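Local coordinates for thioredoxin Reductase (PDB 4F82), which probably reduces hydrogen peroxide and organic hydroperoxides to water and alcohols as a thiol-specific peroxidase of the peroxiredoxin family, Prx5 subfamily, at residues Q66-L78 with F162-L174. Numbering follows the deposited sequence.
Sequences QHVPGYVEHAEQL and FEVSDAASVLATL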
# COMPACT_ATOMS: atom_id res chain seq x y z
N GLN A 66 -0.85 -1.82 -18.03
CA GLN A 66 -2.02 -1.96 -18.90
C GLN A 66 -3.27 -1.20 -18.44
O GLN A 66 -3.86 -0.42 -19.20
CB GLN A 66 -2.40 -3.43 -18.97
CG GLN A 66 -1.78 -4.21 -20.10
CD GLN A 66 -2.70 -5.35 -20.47
OE1 GLN A 66 -2.63 -6.40 -19.85
NE2 GLN A 66 -3.60 -5.13 -21.44
N HIS A 67 -3.71 -1.47 -17.22
CA HIS A 67 -5.02 -0.99 -16.79
C HIS A 67 -5.14 0.55 -16.65
O HIS A 67 -6.02 1.14 -17.28
CB HIS A 67 -5.51 -1.72 -15.53
CG HIS A 67 -6.99 -1.70 -15.37
ND1 HIS A 67 -7.64 -2.29 -14.30
CD2 HIS A 67 -7.96 -1.13 -16.14
CE1 HIS A 67 -8.95 -2.12 -14.44
NE2 HIS A 67 -9.17 -1.42 -15.55
N VAL A 68 -4.26 1.20 -15.86
CA VAL A 68 -4.27 2.65 -15.74
C VAL A 68 -3.86 3.35 -17.05
O VAL A 68 -4.49 4.36 -17.45
CB VAL A 68 -3.41 3.15 -14.51
CG1 VAL A 68 -3.40 4.66 -14.41
CG2 VAL A 68 -3.98 2.59 -13.23
N PRO A 69 -2.83 2.83 -17.75
CA PRO A 69 -2.47 3.56 -18.98
C PRO A 69 -3.58 3.55 -20.05
O PRO A 69 -3.73 4.57 -20.73
CB PRO A 69 -1.22 2.85 -19.47
CG PRO A 69 -0.58 2.35 -18.18
CD PRO A 69 -1.76 1.90 -17.34
N GLY A 70 -4.35 2.47 -20.17
CA GLY A 70 -5.49 2.47 -21.09
C GLY A 70 -6.45 3.63 -20.76
O GLY A 70 -6.97 4.30 -21.65
N TYR A 71 -6.70 3.87 -19.47
CA TYR A 71 -7.57 5.00 -19.14
C TYR A 71 -6.94 6.37 -19.41
O TYR A 71 -7.60 7.27 -19.91
CB TYR A 71 -8.13 4.86 -17.73
CG TYR A 71 -9.25 3.84 -17.68
CD1 TYR A 71 -10.55 4.20 -18.07
CD2 TYR A 71 -9.00 2.51 -17.30
CE1 TYR A 71 -11.59 3.27 -18.06
CE2 TYR A 71 -10.05 1.56 -17.28
CZ TYR A 71 -11.33 1.95 -17.68
OH TYR A 71 -12.40 1.06 -17.66
N VAL A 72 -5.66 6.54 -19.08
CA VAL A 72 -4.97 7.80 -19.41
C VAL A 72 -5.04 8.00 -20.91
O VAL A 72 -5.33 9.10 -21.41
CB VAL A 72 -3.50 7.77 -18.87
CG1 VAL A 72 -2.61 8.92 -19.46
CG2 VAL A 72 -3.52 7.78 -17.33
N GLU A 73 -4.82 6.90 -21.64
CA GLU A 73 -4.82 6.95 -23.10
C GLU A 73 -6.19 7.28 -23.69
O GLU A 73 -6.28 8.01 -24.69
CB GLU A 73 -4.24 5.65 -23.67
CG GLU A 73 -2.70 5.66 -23.63
CD GLU A 73 -2.09 4.26 -23.72
OE1 GLU A 73 -2.72 3.36 -24.32
OE2 GLU A 73 -0.98 4.07 -23.18
N HIS A 74 -7.25 6.76 -23.06
CA HIS A 74 -8.61 6.97 -23.55
C HIS A 74 -9.30 8.17 -22.91
O HIS A 74 -10.46 8.43 -23.18
CB HIS A 74 -9.50 5.73 -23.27
CG HIS A 74 -9.30 4.59 -24.23
ND1 HIS A 74 -8.18 3.78 -24.22
CD2 HIS A 74 -10.11 4.10 -25.20
CE1 HIS A 74 -8.30 2.85 -25.16
NE2 HIS A 74 -9.47 3.02 -25.76
N ALA A 75 -8.61 8.91 -22.04
CA ALA A 75 -9.35 9.88 -21.24
C ALA A 75 -10.03 10.94 -22.11
O ALA A 75 -11.18 11.33 -21.84
CB ALA A 75 -8.46 10.52 -20.19
N GLU A 76 -9.34 11.41 -23.16
CA GLU A 76 -9.95 12.38 -24.10
C GLU A 76 -11.22 11.85 -24.76
O GLU A 76 -12.22 12.56 -24.82
CB GLU A 76 -8.94 12.86 -25.16
N GLN A 77 -11.20 10.61 -25.25
CA GLN A 77 -12.39 10.06 -25.89
C GLN A 77 -13.52 9.86 -24.89
O GLN A 77 -14.68 10.14 -25.22
CB GLN A 77 -12.08 8.72 -26.56
CG GLN A 77 -11.03 8.77 -27.63
CD GLN A 77 -10.45 7.40 -27.89
OE1 GLN A 77 -9.37 7.07 -27.40
NE2 GLN A 77 -11.17 6.59 -28.63
N LEU A 78 -13.20 9.42 -23.68
CA LEU A 78 -14.27 9.22 -22.68
C LEU A 78 -14.88 10.55 -22.33
O LEU A 78 -16.09 10.65 -22.27
CB LEU A 78 -13.78 8.45 -21.42
CG LEU A 78 -13.38 6.98 -21.63
CD1 LEU A 78 -12.46 6.48 -20.53
CD2 LEU A 78 -14.62 6.09 -21.74
N PHE A 162 -8.64 -9.97 -16.97
CA PHE A 162 -8.65 -8.59 -17.45
C PHE A 162 -9.23 -8.53 -18.88
O PHE A 162 -8.53 -8.21 -19.87
CB PHE A 162 -7.22 -7.99 -17.39
CG PHE A 162 -7.15 -6.54 -17.79
CD1 PHE A 162 -8.06 -5.61 -17.30
CD2 PHE A 162 -6.13 -6.09 -18.63
CE1 PHE A 162 -7.97 -4.25 -17.65
CE2 PHE A 162 -6.03 -4.75 -18.98
CZ PHE A 162 -6.96 -3.82 -18.48
N GLU A 163 -10.51 -8.87 -18.98
CA GLU A 163 -11.17 -8.95 -20.28
C GLU A 163 -12.35 -7.97 -20.41
O GLU A 163 -12.86 -7.77 -21.52
CB GLU A 163 -11.61 -10.39 -20.58
N VAL A 164 -12.77 -7.33 -19.32
CA VAL A 164 -13.98 -6.45 -19.41
C VAL A 164 -13.87 -5.06 -18.76
O VAL A 164 -14.78 -4.21 -18.96
CB VAL A 164 -15.24 -7.18 -18.83
CG1 VAL A 164 -15.53 -8.49 -19.60
CG2 VAL A 164 -15.04 -7.48 -17.29
N SER A 165 -12.81 -4.82 -17.96
CA SER A 165 -12.71 -3.56 -17.18
C SER A 165 -11.73 -2.58 -17.79
O SER A 165 -11.49 -1.50 -17.24
CB SER A 165 -12.26 -3.85 -15.74
OG SER A 165 -10.99 -4.54 -15.72
N ASP A 166 -11.14 -2.95 -18.92
CA ASP A 166 -10.22 -2.05 -19.63
C ASP A 166 -10.99 -0.88 -20.27
O ASP A 166 -12.19 -0.98 -20.54
CB ASP A 166 -9.52 -2.84 -20.74
CG ASP A 166 -10.49 -3.39 -21.76
OD1 ASP A 166 -11.27 -4.33 -21.41
OD2 ASP A 166 -10.48 -2.89 -22.91
N ALA A 167 -10.28 0.20 -20.54
CA ALA A 167 -10.91 1.44 -21.07
C ALA A 167 -11.59 1.20 -22.42
O ALA A 167 -12.71 1.70 -22.65
CB ALA A 167 -9.87 2.56 -21.18
N ALA A 168 -10.95 0.42 -23.31
CA ALA A 168 -11.61 0.10 -24.60
C ALA A 168 -13.01 -0.50 -24.44
O ALA A 168 -13.95 -0.07 -25.12
CB ALA A 168 -10.75 -0.84 -25.45
N SER A 169 -13.16 -1.48 -23.55
CA SER A 169 -14.45 -2.10 -23.30
C SER A 169 -15.46 -1.11 -22.74
O SER A 169 -16.62 -1.15 -23.12
CB SER A 169 -14.34 -3.26 -22.32
OG SER A 169 -13.47 -4.25 -22.82
N VAL A 170 -15.03 -0.25 -21.82
CA VAL A 170 -15.91 0.75 -21.27
C VAL A 170 -16.42 1.74 -22.32
O VAL A 170 -17.63 2.03 -22.40
CB VAL A 170 -15.22 1.46 -20.10
CG1 VAL A 170 -16.02 2.68 -19.70
CG2 VAL A 170 -15.13 0.49 -18.95
N LEU A 171 -15.51 2.24 -23.16
CA LEU A 171 -15.91 3.16 -24.21
C LEU A 171 -16.93 2.48 -25.12
O LEU A 171 -17.93 3.10 -25.52
CB LEU A 171 -14.67 3.61 -25.02
CG LEU A 171 -14.96 4.64 -26.12
CD1 LEU A 171 -15.57 5.90 -25.51
CD2 LEU A 171 -13.70 4.94 -26.92
N ALA A 172 -16.68 1.19 -25.40
CA ALA A 172 -17.55 0.43 -26.31
C ALA A 172 -18.93 0.19 -25.73
O ALA A 172 -19.87 -0.11 -26.47
CB ALA A 172 -16.91 -0.92 -26.70
N THR A 173 -19.07 0.32 -24.41
CA THR A 173 -20.32 -0.06 -23.76
C THR A 173 -21.02 1.12 -23.10
O THR A 173 -21.99 0.94 -22.33
CB THR A 173 -20.10 -1.18 -22.71
OG1 THR A 173 -18.98 -0.82 -21.87
CG2 THR A 173 -19.84 -2.52 -23.40
N LEU A 174 -20.55 2.34 -23.39
CA LEU A 174 -21.30 3.52 -22.96
C LEU A 174 -22.61 3.48 -23.70
O LEU A 174 -22.67 3.02 -24.83
CB LEU A 174 -20.56 4.79 -23.34
CG LEU A 174 -19.23 4.96 -22.61
CD1 LEU A 174 -18.62 6.26 -23.06
CD2 LEU A 174 -19.43 4.94 -21.09
O HOH W 1 -7.54 0.06 -19.40
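The backbone oxygen Ser165 O is gripped by two side chains of the helix containing 66-78. Tyr71 OH donates to Ser165 O at 2.7 Å, and His67 NE2 donates to the same Ser165 O at 2.9 Å. The two donors reach Ser165 O from opposite faces of its carbonyl plane. His67 ND1 bonds Arg141, so both ring nitrogens are engaged and the ring's rotation is fixed. Phe162 turns its edge, led by CE1, onto one face of the His67 ring, with the planes at 54°. In Phe162, CG lies anti to the backbone N (chi1 -176°), which carries the Phe162 ring to that face. Ala167 CB sits almost centrally over the Tyr71 ring, 3.5 Å from its centroid, and also meets a face of His74. His74 ND1 bonds back to Gly70 O of its own helix, which steadies that ring. A water links His67 O to Ala167 N. Leu78 CD2 packs on Leu171 CD1 at 3.9 Å. Helix 167-172, N-capped by Asp166 through Ser169 N, runs at 42° to the other helix on one side of the central sheet, where Tyr71 stacks on Phe53. This is the thioredoxin-fold packing of a peroxiredoxin, where helix 61-80 also carries Cys63, the predicted peroxidatic cysteine, close to His67.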